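Local coordinates for protein thiosulfate sulfurtransferase YnjE (Escherichia coli, PDB 2WLR) that catalyses the transfer of a sulfur atom from thiosulfate to cyanide, yielding thiocyanate and sulfite, as a periplasmic monomer with three rhodanese domains, at residues A[161-171]-A[247-256]; A[172-183]-A[215-223]. All coordinates share one frame; numbering follows the deposited sequence.

Contact 1 (A[161-171]-A[247-256]); sequences YLISHIPGADY and PVERGTPPKV
Three groups of segment 161-171 converge on the carbonyl oxygen of Glu-249. His-165 N donates to Glu-249 O at 2.8 Å; Ser-164 CA adds a C-H...O contact; and the imidazole of His-165 turns one face to the oxygen, which stands over its centre. The return bond, Glu-249 N to His-165 O (2.9 Å), closes an antiparallel hydrogen-bonded pair, a single bridge rather than a sheet. Further along, Gly-251 N bonds to Leu-162 O (2.8 Å).

A chi1 of 51° sets His-165 CG between its own backbone N and carbonyl carbon, which slots the imidazole between Glu-249 O and the Tyr-161 ring on its other face. His-165 ND1 is placed to donate to Ile-166 O (3.3 Å), with the acceptor in the ring plane; NE2 has at most a weak bond to Gly-251 O (3.5 Å). Ala-169 N meets Ile-166 O from the face opposite ND1, closing the type II turn from Ile-166 to Ala-169. Glu-249, extended beyond CG, lays its carboxylate beside Pro-167, and OE1 takes the N-H of Gly-168 (3.1 Å) from above the carboxylate plane.

Pro-253 packs at the edge of the Tyr-161 ring, its CG 3.7 Å from Tyr-161 CE1, and also meets Tyr-171 CB. A water donates to both Asp-170 OD1 and Pro-254 O, while Asp-170 OD2 is bonded to His-198.

The extended segment 247-256 thus straps the loop leading from helix 160-163 into strand 170-173 of the middle rhodanese domain. Behind the loop, Ile-166 packs on helices 128-135 and 238-243, Trp-241 of the latter donates to Pro-247 O, and Asp-170 pairs through its backbone with strand 148-154.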
loop_
_atom_site.group_PDB
_atom_site.type_symbol
_atom_site.label_atom_id
_atom_site.label_comp_id
_atom_site.label_asym_id
_atom_site.label_seq_id
_atom_site.Cartn_x
_atom_site.Cartn_y
_atom_site.Cartn_z
ATOM N N TYR A 161 -12.028 -16.165 7.969
ATOM C CA TYR A 161 -12.751 -16.334 6.714
ATOM C C TYR A 161 -13.996 -17.206 6.882
ATOM O O TYR A 161 -15.014 -16.924 6.293
ATOM C CB TYR A 161 -11.840 -16.957 5.660
ATOM C CG TYR A 161 -12.493 -17.330 4.330
ATOM C CD1 TYR A 161 -13.220 -18.527 4.185
ATOM C CD2 TYR A 161 -12.361 -16.531 3.195
ATOM C CE1 TYR A 161 -13.783 -18.883 2.972
ATOM C CE2 TYR A 161 -12.922 -16.890 1.981
ATOM C CZ TYR A 161 -13.659 -18.077 1.866
ATOM O OH TYR A 161 -14.212 -18.412 0.655
ATOM N N LEU A 162 -13.908 -18.255 7.685
ATOM C CA LEU A 162 -15.091 -19.117 7.851
ATOM C C LEU A 162 -16.274 -18.382 8.506
ATOM O O LEU A 162 -17.437 -18.727 8.259
ATOM C CB LEU A 162 -14.752 -20.347 8.686
ATOM C CG LEU A 162 -13.681 -21.282 8.132
ATOM C CD1 LEU A 162 -13.375 -22.412 9.133
ATOM C CD2 LEU A 162 -14.096 -21.837 6.807
ATOM N N ILE A 163 -15.983 -17.411 9.360
ATOM C CA ILE A 163 -17.006 -16.652 10.061
ATOM C C ILE A 163 -17.605 -15.576 9.141
ATOM O O ILE A 163 -18.812 -15.422 9.059
ATOM C CB ILE A 163 -16.437 -16.016 11.335
ATOM C CG1 ILE A 163 -15.843 -17.077 12.279
ATOM C CG2 ILE A 163 -17.521 -15.179 12.047
ATOM C CD1 ILE A 163 -16.842 -18.085 12.782
ATOM N N SER A 164 -16.739 -14.811 8.481
ATOM C CA SER A 164 -17.163 -13.767 7.545
ATOM C C SER A 164 -16.061 -13.532 6.509
ATOM O O SER A 164 -14.893 -13.480 6.850
ATOM C CB SER A 164 -17.414 -12.454 8.290
ATOM O OG SER A 164 -18.205 -11.599 7.503
ATOM N N HIS A 165 -16.460 -13.409 5.253
ATOM C CA HIS A 165 -15.580 -13.013 4.149
ATOM C C HIS A 165 -16.346 -12.235 3.103
ATOM O O HIS A 165 -17.594 -12.131 3.145
ATOM C CB HIS A 165 -14.831 -14.200 3.523
ATOM C CG HIS A 165 -15.694 -15.361 3.136
ATOM N ND1 HIS A 165 -16.331 -15.461 1.920
ATOM C CD2 HIS A 165 -15.930 -16.522 3.783
ATOM C CE1 HIS A 165 -17.005 -16.608 1.882
ATOM N NE2 HIS A 165 -16.761 -17.269 2.991
ATOM N N ILE A 166 -15.605 -11.677 2.158
ATOM C CA ILE A 166 -16.214 -10.896 1.082
ATOM C C ILE A 166 -16.978 -11.862 0.169
ATOM O O ILE A 166 -16.480 -12.931 -0.143
ATOM C CB ILE A 166 -15.139 -10.090 0.339
ATOM C CG1 ILE A 166 -14.601 -9.019 1.264
ATOM C CG2 ILE A 166 -15.693 -9.476 -0.962
ATOM C CD1 ILE A 166 -13.483 -8.206 0.638
ATOM N N PRO A 167 -18.208 -11.496 -0.220
ATOM C CA PRO A 167 -18.989 -12.431 -1.040
ATOM C C PRO A 167 -18.260 -12.827 -2.303
ATOM O O PRO A 167 -17.709 -11.964 -2.980
ATOM C CB PRO A 167 -20.241 -11.629 -1.364
ATOM C CG PRO A 167 -20.391 -10.702 -0.180
ATOM C CD PRO A 167 -18.996 -10.301 0.142
ATOM N N GLY A 168 -18.231 -14.126 -2.593
ATOM C CA GLY A 168 -17.596 -14.622 -3.813
ATOM C C GLY A 168 -16.078 -14.772 -3.696
ATOM O O GLY A 168 -15.424 -15.190 -4.654
ATOM N N ALA A 169 -15.526 -14.496 -2.513
ATOM C CA ALA A 169 -14.080 -14.611 -2.313
ATOM C C ALA A 169 -13.644 -16.047 -2.062
ATOM O O ALA A 169 -14.277 -16.784 -1.297
ATOM C CB ALA A 169 -13.625 -13.732 -1.149
ATOM N N ASP A 170 -12.550 -16.419 -2.717
ATOM C CA ASP A 170 -11.812 -17.658 -2.476
ATOM C C ASP A 170 -10.869 -17.391 -1.286
ATOM O O ASP A 170 -10.869 -16.288 -0.734
ATOM C CB ASP A 170 -11.083 -18.021 -3.785
ATOM C CG ASP A 170 -10.380 -19.360 -3.767
ATOM O OD1 ASP A 170 -10.711 -20.239 -2.952
ATOM O OD2 ASP A 170 -9.495 -19.518 -4.646
ATOM N N TYR A 171 -10.121 -18.403 -0.864
ATOM C CA TYR A 171 -9.142 -18.275 0.210
ATOM C C TYR A 171 -7.834 -18.912 -0.200
ATOM O O TYR A 171 -7.813 -20.017 -0.785
ATOM C CB TYR A 171 -9.648 -18.975 1.471
ATOM C CG TYR A 171 -8.688 -18.899 2.636
ATOM C CD1 TYR A 171 -8.737 -17.831 3.531
ATOM C CD2 TYR A 171 -7.719 -19.892 2.853
ATOM C CE1 TYR A 171 -7.853 -17.744 4.586
ATOM C CE2 TYR A 171 -6.837 -19.809 3.929
ATOM C CZ TYR A 171 -6.923 -18.736 4.802
ATOM O OH TYR A 171 -6.091 -18.602 5.895
ATOM N N PRO A 247 -22.344 -6.481 2.387
ATOM C CA PRO A 247 -22.720 -7.867 2.644
ATOM C C PRO A 247 -21.524 -8.795 2.799
ATOM O O PRO A 247 -20.417 -8.517 2.294
ATOM C CB PRO A 247 -23.527 -8.263 1.400
ATOM C CG PRO A 247 -23.923 -7.000 0.751
ATOM C CD PRO A 247 -22.857 -6.013 1.085
ATOM N N VAL A 248 -21.742 -9.898 3.497
ATOM C CA VAL A 248 -20.703 -10.879 3.718
ATOM C C VAL A 248 -21.225 -12.274 3.481
ATOM O O VAL A 248 -22.438 -12.502 3.468
ATOM C CB VAL A 248 -20.120 -10.777 5.143
ATOM C CG1 VAL A 248 -19.521 -9.378 5.378
ATOM C CG2 VAL A 248 -21.173 -11.117 6.216
ATOM N N GLU A 249 -20.297 -13.202 3.275
ATOM C CA GLU A 249 -20.611 -14.624 3.215
ATOM C C GLU A 249 -19.820 -15.368 4.280
ATOM O O GLU A 249 -18.881 -14.855 4.848
ATOM C CB GLU A 249 -20.356 -15.184 1.816
ATOM C CG GLU A 249 -21.403 -14.724 0.809
ATOM C CD GLU A 249 -21.150 -15.175 -0.624
ATOM O OE1 GLU A 249 -20.127 -15.836 -0.872
ATOM O OE2 GLU A 249 -21.958 -14.829 -1.524
ATOM N N ARG A 250 -20.221 -16.596 4.542
ATOM C CA ARG A 250 -19.585 -17.392 5.583
ATOM C C ARG A 250 -19.360 -18.808 5.089
ATOM O O ARG A 250 -19.826 -19.194 4.016
ATOM C CB ARG A 250 -20.447 -17.390 6.858
ATOM C CG ARG A 250 -21.725 -18.198 6.785
ATOM C CD ARG A 250 -22.640 -17.916 7.986
ATOM N NE ARG A 250 -22.187 -18.544 9.238
ATOM C CZ ARG A 250 -21.427 -17.972 10.187
ATOM N NH1 ARG A 250 -20.978 -16.721 10.076
ATOM N NH2 ARG A 250 -21.095 -18.677 11.275
ATOM N N GLY A 251 -18.621 -19.565 5.879
ATOM C CA GLY A 251 -18.373 -20.967 5.605
ATOM C C GLY A 251 -17.127 -21.282 4.801
ATOM O O GLY A 251 -16.314 -20.402 4.451
ATOM N N THR A 252 -16.970 -22.568 4.520
ATOM C CA THR A 252 -15.801 -23.091 3.817
ATOM C C THR A 252 -15.687 -22.497 2.409
ATOM O O THR A 252 -16.696 -22.162 1.782
ATOM C CB THR A 252 -15.889 -24.628 3.713
ATOM O OG1 THR A 252 -17.079 -24.971 3.001
ATOM C CG2 THR A 252 -15.925 -25.258 5.087
ATOM N N PRO A 253 -14.444 -22.323 1.906
ATOM C CA PRO A 253 -14.325 -21.817 0.531
ATOM C C PRO A 253 -15.057 -22.708 -0.487
ATOM O O PRO A 253 -14.847 -23.917 -0.472
ATOM C CB PRO A 253 -12.802 -21.837 0.269
ATOM C CG PRO A 253 -12.176 -21.887 1.591
ATOM C CD PRO A 253 -13.143 -22.555 2.535
ATOM N N PRO A 254 -15.887 -22.109 -1.358
ATOM C CA PRO A 254 -16.555 -22.865 -2.431
ATOM C C PRO A 254 -15.577 -23.507 -3.389
ATOM O O PRO A 254 -14.459 -23.035 -3.523
ATOM C CB PRO A 254 -17.330 -21.791 -3.199
ATOM C CG PRO A 254 -17.529 -20.704 -2.233
ATOM C CD PRO A 254 -16.329 -20.697 -1.346
ATOM N N LYS A 255 -16.030 -24.540 -4.087
ATOM C CA LYS A 255 -15.263 -25.165 -5.153
ATOM C C LYS A 255 -14.908 -24.146 -6.223
ATOM O O LYS A 255 -15.751 -23.356 -6.645
ATOM C CB LYS A 255 -16.095 -26.282 -5.797
ATOM C CG LYS A 255 -15.315 -27.521 -6.065
ATOM C CD LYS A 255 -16.227 -28.614 -6.627
ATOM C CE LYS A 255 -15.700 -30.004 -6.316
ATOM N NZ LYS A 255 -14.227 -30.045 -6.231
ATOM N N VAL A 256 -13.650 -24.147 -6.646
ATOM C CA VAL A 256 -13.212 -23.306 -7.730
ATOM C C VAL A 256 -12.928 -24.173 -8.958
ATOM O O VAL A 256 -12.302 -25.228 -8.842
ATOM C CB VAL A 256 -11.972 -22.479 -7.309
ATOM C CG1 VAL A 256 -11.419 -21.679 -8.452
ATOM C CG2 VAL A 256 -12.346 -21.565 -6.133
HETATM O O HOH W 1 -13.577 -20.566 -3.029
#

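Contact 2 (A[172-183]-A[215-223]); sequences IDTNEVESEPLW and AAARVAQIM
One carboxylate oxygen, OE1 of Glu-178, takes two donors from Arg-218: NE and NH2 each lie 2.9 Å from it, a side-on salt bridge to a single atom. OE1 lies near the guanidinium plane, but the two flat groups are turned 61° apart, and NE comes from above the carboxylate plane whereas NH2 arrives nearly along the C-O axis. A bend at chi2 (63°) brings the arginine chain round to this position, where Ile-222 CD1 lies over the rim of one guanidinium face. A bound EPE buffer molecule comes within about 3 Å of the Glu-178 side chain.

Helix 213-226 follows a central strand of the parallel rhodanese sheet, and segment 172-183 leaves that sheet from edge strand 170-173. The ion pair lies where this domain meets the third: Glu-178 OE2 accepts from Trp-369 NE1, Arg-218 NH2 has a second anion in Asp-390, and the arginine side chain touches Ser-372. It is about 9 Å from that of Arg-370, a probable substrate-binding residue.

Beside the ion pair the contact is apolar. Ile-172 CD1 meets CE of selenomethionine Met-223 tip to tip at 3.5 Å, and Val-177 CG2 touches Ile-222 CD1 at 3.8 Å. Val-219 turns CG1 to Ile-172 CD1 and CG2 to Val-177 CG2 and Thr-174 CG2. Where the chain leaves the strand, Asp-173 OD1 accepts from Asn-175 N (2.9 Å), an Asx turn, and also from Gly-156 N; Glu-176 OE2 accepts from Asp-173 N (3.0 Å), its OE1 being bound by Lys-197 and His-198.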
loop_
_atom_site.group_PDB
_atom_site.type_symbol
_atom_site.label_atom_id
_atom_site.label_comp_id
_atom_site.label_asym_id
_atom_site.label_seq_id
_atom_site.Cartn_x
_atom_site.Cartn_y
_atom_site.Cartn_z
ATOM N N ILE A 172 -6.729 -18.202 0.022
ATOM C CA ILE A 172 -5.405 -18.770 -0.203
ATOM C C ILE A 172 -4.661 -18.731 1.134
ATOM O O ILE A 172 -4.556 -17.685 1.789
ATOM C CB ILE A 172 -4.593 -18.034 -1.285
ATOM C CG1 ILE A 172 -5.146 -18.318 -2.672
ATOM C CG2 ILE A 172 -3.094 -18.452 -1.246
ATOM C CD1 ILE A 172 -4.509 -17.485 -3.746
ATOM N N ASP A 173 -4.130 -19.882 1.537
ATOM C CA ASP A 173 -3.217 -20.016 2.653
ATOM C C ASP A 173 -1.846 -19.561 2.131
ATOM O O ASP A 173 -1.376 -20.059 1.092
ATOM C CB ASP A 173 -3.214 -21.511 3.032
ATOM C CG ASP A 173 -2.328 -21.869 4.203
ATOM O OD1 ASP A 173 -1.394 -21.138 4.601
ATOM O OD2 ASP A 173 -2.540 -23.013 4.683
ATOM N N THR A 174 -1.183 -18.646 2.830
ATOM C CA THR A 174 0.142 -18.190 2.404
ATOM C C THR A 174 1.161 -19.336 2.292
ATOM O O THR A 174 2.118 -19.267 1.526
ATOM C CB THR A 174 0.694 -17.093 3.327
ATOM O OG1 THR A 174 0.649 -17.522 4.696
ATOM C CG2 THR A 174 -0.121 -15.799 3.198
ATOM N N ASN A 175 0.958 -20.410 3.050
ATOM C CA ASN A 175 1.820 -21.573 2.907
ATOM C C ASN A 175 1.722 -22.249 1.539
ATOM O O ASN A 175 2.548 -23.101 1.211
ATOM C CB ASN A 175 1.538 -22.598 4.018
ATOM C CG ASN A 175 1.929 -22.101 5.408
ATOM O OD1 ASN A 175 1.246 -22.397 6.398
ATOM N ND2 ASN A 175 3.025 -21.358 5.500
ATOM N N GLU A 176 0.720 -21.892 0.731
ATOM C CA GLU A 176 0.654 -22.351 -0.668
ATOM C C GLU A 176 1.650 -21.633 -1.567
ATOM O O GLU A 176 1.887 -22.073 -2.690
ATOM C CB GLU A 176 -0.740 -22.155 -1.271
ATOM C CG GLU A 176 -1.843 -22.899 -0.574
ATOM C CD GLU A 176 -3.203 -22.596 -1.171
ATOM O OE1 GLU A 176 -3.367 -22.840 -2.388
ATOM O OE2 GLU A 176 -4.099 -22.098 -0.454
ATOM N N VAL A 177 2.208 -20.503 -1.131
ATOM C CA VAL A 177 3.106 -19.752 -2.007
ATOM C C VAL A 177 4.545 -19.612 -1.508
ATOM O O VAL A 177 5.382 -19.121 -2.250
ATOM C CB VAL A 177 2.558 -18.345 -2.326
ATOM C CG1 VAL A 177 1.088 -18.453 -2.744
ATOM C CG2 VAL A 177 2.717 -17.395 -1.120
ATOM N N GLU A 178 4.803 -20.039 -0.263
ATOM C CA GLU A 178 6.111 -19.943 0.364
ATOM C C GLU A 178 6.256 -21.131 1.306
ATOM O O GLU A 178 5.254 -21.707 1.757
ATOM C CB GLU A 178 6.286 -18.607 1.098
ATOM C CG GLU A 178 5.318 -18.441 2.245
ATOM C CD GLU A 178 5.438 -17.137 2.971
ATOM O OE1 GLU A 178 6.212 -16.265 2.522
ATOM O OE2 GLU A 178 4.780 -16.984 4.027
ATOM N N SER A 179 7.495 -21.472 1.629
ATOM C CA SER A 179 7.732 -22.619 2.501
ATOM C C SER A 179 9.072 -22.549 3.195
ATOM O O SER A 179 9.913 -21.730 2.883
ATOM C CB SER A 179 7.679 -23.905 1.672
ATOM O OG SER A 179 8.812 -23.989 0.843
ATOM N N GLU A 180 9.254 -23.490 4.119
ATOM C CA GLU A 180 10.543 -23.824 4.697
ATOM C C GLU A 180 11.498 -24.233 3.580
ATOM O O GLU A 180 11.051 -24.676 2.506
ATOM C CB GLU A 180 10.377 -25.008 5.658
ATOM C CG GLU A 180 9.522 -24.745 6.864
ATOM C CD GLU A 180 10.251 -24.028 7.963
ATOM O OE1 GLU A 180 11.348 -23.474 7.715
ATOM O OE2 GLU A 180 9.707 -24.007 9.102
ATOM N N PRO A 181 12.808 -24.097 3.819
ATOM C CA PRO A 181 13.491 -23.706 5.043
ATOM C C PRO A 181 13.766 -22.211 5.238
ATOM O O PRO A 181 14.131 -21.800 6.337
ATOM C CB PRO A 181 14.830 -24.429 4.907
ATOM C CG PRO A 181 15.097 -24.343 3.499
ATOM C CD PRO A 181 13.763 -24.613 2.830
ATOM N N LEU A 182 13.591 -21.403 4.199
ATOM C CA LEU A 182 13.940 -19.986 4.272
ATOM C C LEU A 182 12.741 -19.055 4.211
ATOM O O LEU A 182 12.893 -17.857 4.309
ATOM C CB LEU A 182 14.908 -19.619 3.146
ATOM C CG LEU A 182 16.414 -19.706 3.386
ATOM C CD1 LEU A 182 17.109 -19.229 2.104
ATOM C CD2 LEU A 182 16.876 -18.859 4.574
ATOM N N TRP A 183 11.547 -19.605 4.076
ATOM C CA TRP A 183 10.362 -18.773 3.811
ATOM C C TRP A 183 10.540 -17.897 2.564
ATOM O O TRP A 183 10.146 -16.751 2.529
ATOM C CB TRP A 183 9.906 -18.012 5.076
ATOM C CG TRP A 183 9.464 -18.993 6.086
ATOM C CD1 TRP A 183 10.120 -19.341 7.224
ATOM C CD2 TRP A 183 8.348 -19.874 5.985
ATOM N NE1 TRP A 183 9.443 -20.339 7.875
ATOM C CE2 TRP A 183 8.361 -20.701 7.132
ATOM C CE3 TRP A 183 7.318 -20.026 5.062
ATOM C CZ2 TRP A 183 7.370 -21.670 7.374
ATOM C CZ3 TRP A 183 6.341 -20.981 5.288
ATOM C CH2 TRP A 183 6.375 -21.796 6.449
ATOM N N ALA A 215 -0.255 -9.841 4.092
ATOM C CA ALA A 215 -0.482 -11.211 3.647
ATOM C C ALA A 215 -0.940 -11.246 2.201
ATOM O O ALA A 215 -0.447 -12.064 1.398
ATOM C CB ALA A 215 -1.484 -11.926 4.568
ATOM N N ALA A 216 -1.910 -10.393 1.876
ATOM C CA ALA A 216 -2.395 -10.262 0.517
ATOM C C ALA A 216 -1.281 -9.794 -0.430
ATOM O O ALA A 216 -1.161 -10.280 -1.561
ATOM C CB ALA A 216 -3.571 -9.313 0.470
ATOM N N ALA A 217 -0.444 -8.867 0.037
ATOM C CA ALA A 217 0.602 -8.325 -0.771
ATOM C C ALA A 217 1.656 -9.357 -1.123
ATOM O O ALA A 217 2.222 -9.356 -2.214
ATOM C CB ALA A 217 1.276 -7.117 -0.094
ATOM N N ARG A 218 1.948 -10.227 -0.168
ATOM C CA ARG A 218 2.919 -11.285 -0.400
ATOM C C ARG A 218 2.471 -12.180 -1.522
ATOM O O ARG A 218 3.245 -12.477 -2.440
ATOM C CB ARG A 218 3.137 -12.053 0.908
ATOM C CG ARG A 218 4.012 -13.303 0.761
ATOM C CD ARG A 218 5.416 -13.003 0.322
ATOM N NE ARG A 218 6.295 -14.137 0.621
ATOM C CZ ARG A 218 7.567 -14.256 0.247
ATOM N NH1 ARG A 218 8.149 -13.352 -0.518
ATOM N NH2 ARG A 218 8.253 -15.356 0.617
ATOM N N VAL A 219 1.215 -12.630 -1.442
ATOM C CA VAL A 219 0.657 -13.475 -2.493
ATOM C C VAL A 219 0.640 -12.692 -3.802
ATOM O O VAL A 219 0.998 -13.211 -4.853
ATOM C CB VAL A 219 -0.740 -13.964 -2.133
ATOM C CG1 VAL A 219 -1.365 -14.781 -3.260
ATOM C CG2 VAL A 219 -0.699 -14.804 -0.859
ATOM N N ALA A 220 0.243 -11.426 -3.753
ATOM C CA ALA A 220 0.158 -10.634 -4.953
ATOM C C ALA A 220 1.470 -10.495 -5.665
ATOM O O ALA A 220 1.521 -10.610 -6.896
ATOM C CB ALA A 220 -0.411 -9.226 -4.621
ATOM N N GLN A 221 2.534 -10.151 -4.949
ATOM C CA GLN A 221 3.808 -9.914 -5.586
ATOM C C GLN A 221 4.315 -11.205 -6.242
ATOM O O GLN A 221 4.889 -11.180 -7.339
ATOM C CB GLN A 221 4.815 -9.345 -4.584
ATOM C CG GLN A 221 6.198 -8.958 -5.162
ATOM C CD GLN A 221 7.177 -10.129 -5.269
ATOM O OE1 GLN A 221 6.941 -11.172 -4.718
ATOM N NE2 GLN A 221 8.261 -9.943 -6.027
ATOM N N ILE A 222 4.086 -12.346 -5.576
ATOM C CA ILE A 222 4.511 -13.634 -6.128
ATOM C C ILE A 222 3.707 -13.964 -7.399
ATOM O O ILE A 222 4.258 -14.431 -8.390
ATOM C CB ILE A 222 4.423 -14.739 -5.066
ATOM C CG1 ILE A 222 5.573 -14.562 -4.071
ATOM C CG2 ILE A 222 4.547 -16.141 -5.712
ATOM C CD1 ILE A 222 5.391 -15.301 -2.768
HETATM N N MSE A 223 2.427 -13.616 -7.408
HETATM C CA MSE A 223 1.630 -13.782 -8.637
HETATM C C MSE A 223 2.113 -12.915 -9.773
HETATM O O MSE A 223 2.119 -13.350 -10.942
HETATM C CB MSE A 223 0.161 -13.503 -8.376
HETATM C CG MSE A 223 -0.486 -14.575 -7.544
HETATM SE SE MSE A 223 -2.401 -14.293 -7.436
HETATM C CE MSE A 223 -2.789 -15.948 -6.394
#

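Overall arrangement
Strand 170-173, at the edge of the middle domain's parallel sheet, runs through both contacts: 161-171 brings the chain into it and 172-183 carries it out. In sequence, contact 2 is nested within the loop that contact 1 closes; their centres lie 20 Å apart. Contact 1 is partly buried, with many exposed residues, and is joined largely by main-chain bonds, supplemented by Glu-249 and His-165. Contact 2 is buried: a helix presents mainly side chains, mixing aliphatic packing with an ion pair near the third domain. Contact 1 lies away from the annotated sites, whereas contact 2 approaches the probable substrate-binding arginine. His-198 links them, bonding both Asp-170 and Glu-176.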